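Local coordinates for gram-negative insecticidal protein (Chromobacterium piscinae, PDB 6FBM), which is an insecticidal toxin of the MACPF and beta-tripod families, and probably acts by forming pores in target-cell membranes, at residues G168-E174 and E278-W284; V392-S398 and T461-V467. All coordinates share one frame; numbering follows the deposited sequence.

How the contacts relate
Running from the N terminus, the chain enters the MACPF region first. Contact 1 joins 168-174, which follows helix 160-167, to 278-284, and so closes a loop of 103 residues that holds a mixture of helices and strands; the short strand 280-282 is laid against strand 170-177 in the curled antiparallel sheet. That loop is complete before contact 2 opens. In the Vps62-like region, contact 2 ties short strand 393-394 and the turn after it to the loop between strands 450-457 and 468-473, closing 62 residues without a helix. The two loops follow in series, neither nested nor crossed. They lie about 75 Å apart, centre to centre, so each contact joins chain within its own part of the molecule.

Contact 1: G168-E174 and E278-W284; sequences GPYYISE and ESLQPIW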
ATOM      1  N   GLY A 168     -37.286  15.123  -6.064  1.00 24.96           N
ATOM      2  CA  GLY A 168     -36.780  16.464  -6.333  1.00 24.96           C
ATOM      3  C   GLY A 168     -37.512  17.101  -7.502  1.00 23.74           C
ATOM      4  O   GLY A 168     -37.873  16.410  -8.455  1.00 24.36           O
ATOM      5  N   PRO A 169     -37.750  18.411  -7.441  1.00 23.09           N
ATOM      6  CA  PRO A 169     -38.405  19.070  -8.569  1.00 21.79           C
ATOM      7  C   PRO A 169     -37.485  19.271  -9.782  1.00 20.78           C
ATOM      8  O   PRO A 169     -37.988  19.447 -10.902  1.00 19.55           O
ATOM      9  CB  PRO A 169     -38.812  20.422  -7.994  1.00 22.38           C
ATOM     10  CG  PRO A 169     -37.775  20.697  -6.942  1.00 23.51           C
ATOM     11  CD  PRO A 169     -37.373  19.364  -6.374  1.00 23.69           C
ATOM     12  N   TYR A 170     -36.164  19.273  -9.548  1.00 17.58           N
ATOM     13  CA  TYR A 170     -35.195  19.419 -10.613  1.00 16.09           C
ATOM     14  C   TYR A 170     -34.194  18.296 -10.520  1.00 14.56           C
ATOM     15  O   TYR A 170     -33.990  17.749  -9.450  1.00 15.02           O
ATOM     16  CB  TYR A 170     -34.475  20.751 -10.485  1.00 16.19           C
ATOM     17  CG  TYR A 170     -35.258  21.917 -10.999  1.00 16.66           C
ATOM     18  CD1 TYR A 170     -36.291  22.482 -10.261  1.00 16.75           C
ATOM     19  CD2 TYR A 170     -34.970  22.453 -12.233  1.00 17.77           C
ATOM     20  CE1 TYR A 170     -37.008  23.554 -10.750  1.00 17.72           C
ATOM     21  CE2 TYR A 170     -35.688  23.530 -12.739  1.00 18.48           C
ATOM     22  CZ  TYR A 170     -36.696  24.078 -11.995  1.00 18.07           C
ATOM     23  OH  TYR A 170     -37.375  25.137 -12.518  1.00 18.35           O
ATOM     24  N   TYR A 171     -33.563  17.979 -11.641  1.00 13.16           N
ATOM     25  CA  TYR A 171     -32.520  16.982 -11.690  1.00 11.91           C
ATOM     26  C   TYR A 171     -31.264  17.543 -12.349  1.00 11.53           C
ATOM     27  O   TYR A 171     -31.304  18.552 -13.045  1.00 10.62           O
ATOM     28  CB  TYR A 171     -33.014  15.730 -12.426  1.00 11.19           C
ATOM     29  CG  TYR A 171     -33.294  15.946 -13.893  1.00 10.93           C
ATOM     30  CD1 TYR A 171     -32.296  15.781 -14.841  1.00 11.04           C
ATOM     31  CD2 TYR A 171     -34.556  16.341 -14.335  1.00 10.60           C
ATOM     32  CE1 TYR A 171     -32.545  15.988 -16.201  1.00 11.09           C
ATOM     33  CE2 TYR A 171     -34.809  16.565 -15.675  1.00 10.45           C
ATOM     34  CZ  TYR A 171     -33.816  16.371 -16.610  1.00 10.68           C
ATOM     35  OH  TYR A 171     -34.048  16.592 -17.931  1.00 10.45           O
ATOM     36  N   ILE A 172     -30.154  16.850 -12.132  1.00 11.69           N
ATOM     37  CA  ILE A 172     -28.876  17.259 -12.675  1.00 11.87           C
ATOM     38  C   ILE A 172     -28.793  16.818 -14.122  1.00 11.45           C
ATOM     39  O   ILE A 172     -28.696  15.638 -14.418  1.00 10.69           O
ATOM     40  CB  ILE A 172     -27.695  16.614 -11.908  1.00 12.12           C
ATOM     41  CG1 ILE A 172     -27.693  17.013 -10.419  1.00 12.31           C
ATOM     42  CG2 ILE A 172     -26.364  16.980 -12.567  1.00 11.85           C
ATOM     43  CD1 ILE A 172     -27.442  18.489 -10.149  1.00 12.93           C
ATOM     44  N   SER A 173     -28.819  17.783 -15.018  1.00 12.42           N
ATOM     45  CA  SER A 173     -28.725  17.526 -16.455  1.00 13.70           C
ATOM     46  C   SER A 173     -27.354  17.793 -17.016  1.00 15.05           C
ATOM     47  O   SER A 173     -26.961  17.194 -18.010  1.00 14.01           O
ATOM     48  CB  SER A 173     -29.738  18.383 -17.197  1.00 13.59           C
ATOM     49  OG  SER A 173     -29.777  18.022 -18.544  1.00 13.61           O
ATOM     50  N   GLU A 174     -26.630  18.717 -16.393  1.00 18.16           N
ATOM     51  CA  GLU A 174     -25.285  19.060 -16.809  1.00 19.59           C
ATOM     52  C   GLU A 174     -24.515  19.493 -15.558  1.00 19.05           C
ATOM     53  O   GLU A 174     -25.037  20.214 -14.717  1.00 18.88           O
ATOM     54  CB  GLU A 174     -25.349  20.192 -17.820  1.00 21.90           C
ATOM     55  CG  GLU A 174     -24.079  20.415 -18.610  1.00 25.33           C
ATOM     56  CD  GLU A 174     -24.287  21.560 -19.605  1.00 28.64           C
ATOM     57  OE1 GLU A 174     -24.381  22.711 -19.146  1.00 36.93           O
ATOM     58  OE2 GLU A 174     -24.372  21.318 -20.834  1.00 31.67           O
ATOM     59  N   GLU A 278     -27.572  25.408 -17.881  1.00 28.28           N
ATOM     60  CA  GLU A 278     -28.377  24.219 -18.228  1.00 29.95           C
ATOM     61  C   GLU A 278     -28.362  23.095 -17.189  1.00 25.83           C
ATOM     62  O   GLU A 278     -28.912  22.023 -17.443  1.00 23.91           O
ATOM     63  CB  GLU A 278     -27.923  23.652 -19.596  1.00 32.53           C
ATOM     64  CG  GLU A 278     -28.085  24.595 -20.794  1.00 36.34           C
ATOM     65  CD  GLU A 278     -29.507  25.109 -20.995  1.00 38.77           C
ATOM     66  OE1 GLU A 278     -30.474  24.357 -20.796  1.00 42.55           O
ATOM     67  OE2 GLU A 278     -29.660  26.292 -21.338  1.00 47.73           O
ATOM     68  N   SER A 279     -27.751  23.331 -16.025  1.00 22.90           N
ATOM     69  CA  SER A 279     -27.463  22.240 -15.085  1.00 20.29           C
ATOM     70  C   SER A 279     -28.703  21.617 -14.489  1.00 18.96           C
ATOM     71  O   SER A 279     -28.870  20.416 -14.564  1.00 17.99           O
ATOM     72  CB  SER A 279     -26.530  22.704 -13.984  1.00 19.22           C
ATOM     73  OG  SER A 279     -25.253  22.901 -14.524  1.00 18.42           O
ATOM     74  N   LEU A 280     -29.574  22.441 -13.922  1.00 19.01           N
ATOM     75  CA  LEU A 280     -30.785  21.956 -13.286  1.00 18.18           C
ATOM     76  C   LEU A 280     -31.936  22.012 -14.281  1.00 19.49           C
ATOM     77  O   LEU A 280     -32.194  23.061 -14.861  1.00 18.90           O
ATOM     78  CB  LEU A 280     -31.084  22.799 -12.062  1.00 17.84           C
ATOM     79  CG  LEU A 280     -30.033  22.651 -10.968  1.00 16.71           C
ATOM     80  CD1 LEU A 280     -30.183  23.750  -9.947  1.00 16.42           C
ATOM     81  CD2 LEU A 280     -30.153  21.297 -10.289  1.00 16.30           C
ATOM     82  N   GLN A 281     -32.601  20.876 -14.504  1.00 20.05           N
ATOM     83  CA  GLN A 281     -33.725  20.801 -15.423  1.00 19.38           C
ATOM     84  C   GLN A 281     -34.903  20.267 -14.650  1.00 20.23           C
ATOM     85  O   GLN A 281     -34.734  19.426 -13.786  1.00 19.87           O
ATOM     86  CB  GLN A 281     -33.396  19.894 -16.602  1.00 19.05           C
ATOM     87  CG  GLN A 281     -32.307  20.453 -17.512  1.00 18.53           C
ATOM     88  CD  GLN A 281     -32.702  21.787 -18.141  1.00 18.38           C
ATOM     89  OE1 GLN A 281     -33.823  21.954 -18.582  1.00 16.40           O
ATOM     90  NE2 GLN A 281     -31.773  22.744 -18.163  1.00 17.83           N
ATOM     91  N   PRO A 282     -36.110  20.802 -14.912  1.00 20.06           N
ATOM     92  CA  PRO A 282     -37.276  20.408 -14.136  1.00 19.23           C
ATOM     93  C   PRO A 282     -37.745  19.024 -14.490  1.00 18.96           C
ATOM     94  O   PRO A 282     -37.688  18.640 -15.661  1.00 19.77           O
ATOM     95  CB  PRO A 282     -38.329  21.395 -14.604  1.00 20.09           C
ATOM     96  CG  PRO A 282     -37.944  21.726 -16.020  1.00 20.55           C
ATOM     97  CD  PRO A 282     -36.456  21.753 -15.991  1.00 20.36           C
ATOM     98  N   ILE A 283     -38.219  18.280 -13.496  1.00 19.41           N
ATOM     99  CA  ILE A 283     -38.816  16.962 -13.758  1.00 19.17           C
ATOM    100  C   ILE A 283     -40.129  17.077 -14.503  1.00 18.70           C
ATOM    101  O   ILE A 283     -40.493  16.147 -15.226  1.00 18.29           O
ATOM    102  CB  ILE A 283     -39.018  16.079 -12.514  1.00 18.84           C
ATOM    103  CG1 ILE A 283     -39.984  16.717 -11.493  1.00 18.91           C
ATOM    104  CG2 ILE A 283     -37.675  15.782 -11.870  1.00 19.60           C
ATOM    105  CD1 ILE A 283     -40.494  15.731 -10.462  1.00 18.06           C
ATOM    106  N   TRP A 284     -40.831  18.195 -14.345  1.00 18.62           N
ATOM    107  CA  TRP A 284     -42.131  18.339 -15.036  1.00 19.46           C
ATOM    108  C   TRP A 284     -42.033  18.200 -16.565  1.00 19.69           C
ATOM    109  O   TRP A 284     -42.847  17.515 -17.159  1.00 19.13           O
ATOM    110  CB  TRP A 284     -42.895  19.599 -14.625  1.00 18.80           C
ATOM    111  CG  TRP A 284     -42.176  20.896 -14.696  1.00 18.47           C
ATOM    112  CD1 TRP A 284     -41.880  21.621 -15.823  1.00 18.07           C
ATOM    113  CD2 TRP A 284     -41.720  21.667 -13.578  1.00 18.07           C
ATOM    114  NE1 TRP A 284     -41.258  22.800 -15.466  1.00 18.68           N
ATOM    115  CE2 TRP A 284     -41.146  22.850 -14.095  1.00 18.57           C
ATOM    116  CE3 TRP A 284     -41.726  21.459 -12.194  1.00 18.72           C
ATOM    117  CZ2 TRP A 284     -40.554  23.808 -13.276  1.00 19.35           C
ATOM    118  CZ3 TRP A 284     -41.147  22.410 -11.371  1.00 19.52           C
ATOM    119  CH2 TRP A 284     -40.576  23.573 -11.905  1.00 19.83           C
TER
HETATM  120  O   HOH W   1     -36.345  18.398 -18.018  1.00 26.35           O
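Tyr-170 lies with one ring face against Pro-282, whose CB sits 4.2 Å from the Tyr-170 ring centroid in a CH-pi contact, while the Leu-280 backbone meets the ring near its edge. The six-membered ring of Trp-284 approaches obliquely, planes at 76°, and Phe-300 packs edge-to-face on both aromatics. Ile-172 CD1 extends this side by touching Leu-280 CD2. On the other side, chi1 of 66° wedges Tyr-171 CG between backbone N and carbonyl carbon, carrying the ring over Gln-281 CB. A water joins Tyr-171 OH to Pro-282 O.

Strand 280-282 here pairs with strand 170-177 in the curled antiparallel MACPF sheet. Tyr-171 and Gln-281 form the hydrogen-bonded pair, Tyr-171 N to Gln-281 O at 2.8 Å and Gln-281 N to Tyr-171 O at 3.0 Å. Ile-283 N donates to Pro-169 O and Ser-173 N to Ser-279 O. At the polar end, Ser-279 OG donates to Glu-174 O (2.7 Å) from above the carbonyl plane, and Gln-281 NE2 folds back onto Glu-278 O. Glu-174 OE1 is held by Ser-276. A tyrosine ring thus packs on each side of the ladder; Tyr-171 and Gln-281 bond across it, while Tyr-170, Ile-172 and Leu-280 bond to outside strands or loops.

Contact 2: V392-S398 and T461-V467; sequences VWDDAGS and TGARKDV
Trp-393 has Val-467 on one face of its indole: CG1 lies 3.5 Å from the centroid of the five-membered ring of Trp-393, 17° off the normal, a close CH-pi contact. Asp-395 N sits above the opposite face, toward the rim. At the edge, NE1 of Trp-393 donates to Lys-465 O (3.1 Å); the acceptor is near the indole plane, but the bond is bent to 137° and the donor stands well above the carbonyl plane of Lys-465. Asp-458 gives the same NE1 a weak second partner. CG anti to the backbone N (chi1 170°) sets the indole beside the 465-467 backbone. The other flat group, the Arg-464 guanidinium, has Gly-397 CA over one face.

Strand 393-394 is paired with strand 403-410, and Val-392 and Trp-393 both face Cys-406 in a classic beta bulge. Beyond the strand, OD1 of Asp-394 accepts from Ala-396 N through its anti lone pair, an Asx turn, and a type II beta turn follows from Asp-395 to Ser-398. The loop between strands 450-457 and 468-473 packs along the strand and this turn.

There, Arg-464 N donates to Ala-396 O at 3.2 Å, in the carbonyl plane. One water links the segments: it donates to Asp-394 O and Ala-396 O and accepts from Lys-465 N. Ala-463 CB rests on Asp-395 CA at 3.8 Å, and Ser-398 CB packs against Thr-461 O. The Lys-465 chain, bent at chi3, brings NZ to 3.8 Å from Asp-394 OD2, a long salt bridge; Arg-391 is a second, weak partner of that oxygen.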
ATOM      1  N   VAL A 392     -18.372  76.840  12.323  1.00 21.30           N
ATOM      2  CA  VAL A 392     -19.530  77.399  11.699  1.00 21.79           C
ATOM      3  C   VAL A 392     -19.484  78.918  11.941  1.00 21.77           C
ATOM      4  O   VAL A 392     -19.913  79.691  11.085  1.00 20.73           O
ATOM      5  CB  VAL A 392     -20.825  76.783  12.279  1.00 21.47           C
ATOM      6  CG1 VAL A 392     -22.064  77.370  11.613  1.00 22.22           C
ATOM      7  CG2 VAL A 392     -20.836  75.305  12.051  1.00 21.89           C
ATOM      8  N   TRP A 393     -18.959  79.311  13.108  1.00 21.52           N
ATOM      9  CA  TRP A 393     -19.019  80.689  13.576  1.00 21.61           C
ATOM     10  C   TRP A 393     -18.048  80.910  14.714  1.00 21.92           C
ATOM     11  O   TRP A 393     -17.815  80.013  15.509  1.00 19.97           O
ATOM     12  CB  TRP A 393     -20.424  80.973  14.093  1.00 21.06           C
ATOM     13  CG  TRP A 393     -20.599  82.262  14.827  1.00 21.57           C
ATOM     14  CD1 TRP A 393     -20.884  83.482  14.284  1.00 22.22           C
ATOM     15  CD2 TRP A 393     -20.509  82.467  16.247  1.00 22.20           C
ATOM     16  NE1 TRP A 393     -20.968  84.435  15.272  1.00 21.99           N
ATOM     17  CE2 TRP A 393     -20.744  83.842  16.486  1.00 22.12           C
ATOM     18  CE3 TRP A 393     -20.248  81.634  17.330  1.00 21.58           C
ATOM     19  CZ2 TRP A 393     -20.724  84.392  17.766  1.00 21.64           C
ATOM     20  CZ3 TRP A 393     -20.228  82.184  18.600  1.00 21.83           C
ATOM     21  CH2 TRP A 393     -20.465  83.546  18.806  1.00 21.93           C
ATOM     22  N   ASP A 394     -17.516  82.128  14.787  1.00 23.97           N
ATOM     23  CA  ASP A 394     -16.839  82.624  15.984  1.00 24.89           C
ATOM     24  C   ASP A 394     -17.186  84.092  16.244  1.00 25.86           C
ATOM     25  O   ASP A 394     -17.838  84.718  15.416  1.00 25.16           O
ATOM     26  CB  ASP A 394     -15.315  82.395  15.890  1.00 24.24           C
ATOM     27  CG  ASP A 394     -14.711  82.928  14.620  1.00 23.64           C
ATOM     28  OD1 ASP A 394     -14.555  84.140  14.488  1.00 24.10           O
ATOM     29  OD2 ASP A 394     -14.368  82.127  13.749  1.00 26.39           O
ATOM     30  N   ASP A 395     -16.739  84.622  17.398  1.00 28.29           N
ATOM     31  CA  ASP A 395     -17.042  86.006  17.839  1.00 27.48           C
ATOM     32  C   ASP A 395     -16.003  87.053  17.412  1.00 28.79           C
ATOM     33  O   ASP A 395     -15.919  88.118  18.031  1.00 27.53           O
ATOM     34  CB  ASP A 395     -17.254  86.062  19.359  1.00 26.68           C
ATOM     35  CG  ASP A 395     -15.944  86.161  20.150  1.00 28.31           C
ATOM     36  OD1 ASP A 395     -14.979  85.433  19.828  1.00 30.38           O
ATOM     37  OD2 ASP A 395     -15.870  86.986  21.091  1.00 28.44           O
ATOM     38  N   ALA A 396     -15.213  86.763  16.373  1.00 31.05           N
ATOM     39  CA  ALA A 396     -14.233  87.730  15.855  1.00 30.15           C
ATOM     40  C   ALA A 396     -14.964  89.002  15.469  1.00 28.29           C
ATOM     41  O   ALA A 396     -15.967  88.941  14.727  1.00 24.09           O
ATOM     42  CB  ALA A 396     -13.481  87.153  14.661  1.00 30.23           C
ATOM     43  N   GLY A 397     -14.502  90.131  16.033  1.00 29.52           N
ATOM     44  CA  GLY A 397     -15.138  91.446  15.813  1.00 31.53           C
ATOM     45  C   GLY A 397     -15.975  91.985  16.961  1.00 32.70           C
ATOM     46  O   GLY A 397     -16.229  93.193  17.041  1.00 35.04           O
ATOM     47  N   SER A 398     -16.421  91.105  17.854  1.00 33.00           N
ATOM     48  CA  SER A 398     -17.155  91.512  19.051  1.00 32.15           C
ATOM     49  C   SER A 398     -16.302  92.318  20.033  1.00 30.65           C
ATOM     50  O   SER A 398     -16.843  93.013  20.895  1.00 29.57           O
ATOM     51  CB  SER A 398     -17.652  90.271  19.776  1.00 33.73           C
ATOM     52  OG  SER A 398     -16.547  89.512  20.272  1.00 30.27           O
ATOM     53  N   THR A 461     -23.893  90.523  20.017  1.00 26.07           N
ATOM     54  CA  THR A 461     -22.446  90.308  20.244  1.00 28.34           C
ATOM     55  C   THR A 461     -21.568  91.294  19.446  1.00 26.94           C
ATOM     56  O   THR A 461     -20.519  91.742  19.919  1.00 23.86           O
ATOM     57  CB  THR A 461     -22.061  88.825  19.969  1.00 30.67           C
ATOM     58  OG1 THR A 461     -20.830  88.480  20.631  1.00 38.26           O
ATOM     59  CG2 THR A 461     -21.926  88.560  18.499  1.00 30.52           C
ATOM     60  N   GLY A 462     -22.035  91.632  18.234  1.00 28.35           N
ATOM     61  CA  GLY A 462     -21.305  92.495  17.312  1.00 26.74           C
ATOM     62  C   GLY A 462     -20.150  91.794  16.637  1.00 28.12           C
ATOM     63  O   GLY A 462     -19.078  92.366  16.502  1.00 29.44           O
ATOM     64  N   ALA A 463     -20.361  90.557  16.201  1.00 29.60           N
ATOM     65  CA  ALA A 463     -19.331  89.780  15.523  1.00 29.90           C
ATOM     66  C   ALA A 463     -19.649  89.877  14.065  1.00 28.28           C
ATOM     67  O   ALA A 463     -20.827  89.886  13.701  1.00 28.94           O
ATOM     68  CB  ALA A 463     -19.358  88.329  15.972  1.00 30.54           C
ATOM     69  N   ARG A 464     -18.606  89.934  13.230  1.00 29.06           N
ATOM     70  CA  ARG A 464     -18.761  90.064  11.760  1.00 30.81           C
ATOM     71  C   ARG A 464     -19.658  88.968  11.245  1.00 28.62           C
ATOM     72  O   ARG A 464     -20.640  89.227  10.525  1.00 27.33           O
ATOM     73  CB  ARG A 464     -17.418  89.975  11.022  1.00 34.14           C
ATOM     74  CG  ARG A 464     -16.353  90.898  11.574  1.00 40.30           C
ATOM     75  CD  ARG A 464     -15.317  91.319  10.574  1.00 47.02           C
ATOM     76  NE  ARG A 464     -14.480  92.345  11.206  1.00 54.33           N
ATOM     77  CZ  ARG A 464     -13.475  92.105  12.060  1.00 53.45           C
ATOM     78  NH1 ARG A 464     -13.136  90.855  12.407  1.00 49.09           N
ATOM     79  NH2 ARG A 464     -12.801  93.133  12.572  1.00 52.81           N
ATOM     80  N   LYS A 465     -19.306  87.741  11.657  1.00 26.82           N
ATOM     81  CA  LYS A 465     -20.039  86.547  11.271  1.00 26.84           C
ATOM     82  C   LYS A 465     -21.220  86.386  12.193  1.00 25.55           C
ATOM     83  O   LYS A 465     -21.218  86.876  13.328  1.00 24.20           O
ATOM     84  CB  LYS A 465     -19.162  85.305  11.322  1.00 25.82           C
ATOM     85  CG  LYS A 465     -17.830  85.419  10.581  1.00 24.28           C
ATOM     86  CD  LYS A 465     -17.073  84.137  10.608  1.00 25.41           C
ATOM     87  CE  LYS A 465     -15.554  84.336  10.806  1.00 25.57           C
ATOM     88  NZ  LYS A 465     -14.874  83.184  10.139  1.00 24.75           N
ATOM     89  N   ASP A 466     -22.225  85.689  11.692  1.00 26.58           N
ATOM     90  CA  ASP A 466     -23.460  85.459  12.416  1.00 26.49           C
ATOM     91  C   ASP A 466     -23.715  83.959  12.555  1.00 25.61           C
ATOM     92  O   ASP A 466     -23.212  83.151  11.771  1.00 25.77           O
ATOM     93  CB  ASP A 466     -24.622  86.104  11.652  1.00 29.05           C
ATOM     94  CG  ASP A 466     -24.482  87.615  11.499  1.00 28.77           C
ATOM     95  OD1 ASP A 466     -23.719  88.266  12.275  1.00 30.65           O
ATOM     96  OD2 ASP A 466     -25.196  88.130  10.609  1.00 28.72           O
ATOM     97  N   VAL A 467     -24.489  83.596  13.581  1.00 24.60           N
ATOM     98  CA  VAL A 467     -24.926  82.209  13.768  1.00 20.78           C
ATOM     99  C   VAL A 467     -26.241  82.138  14.497  1.00 18.20           C
ATOM    100  O   VAL A 467     -26.521  82.964  15.355  1.00 16.38           O
ATOM    101  CB  VAL A 467     -23.866  81.375  14.529  1.00 20.34           C
ATOM    102  CG1 VAL A 467     -23.793  81.756  16.006  1.00 20.17           C
ATOM    103  CG2 VAL A 467     -24.109  79.885  14.347  1.00 19.57           C
TER
HETATM  104  O   HOH W   2     -17.137  86.753  13.637  1.00  6.85           O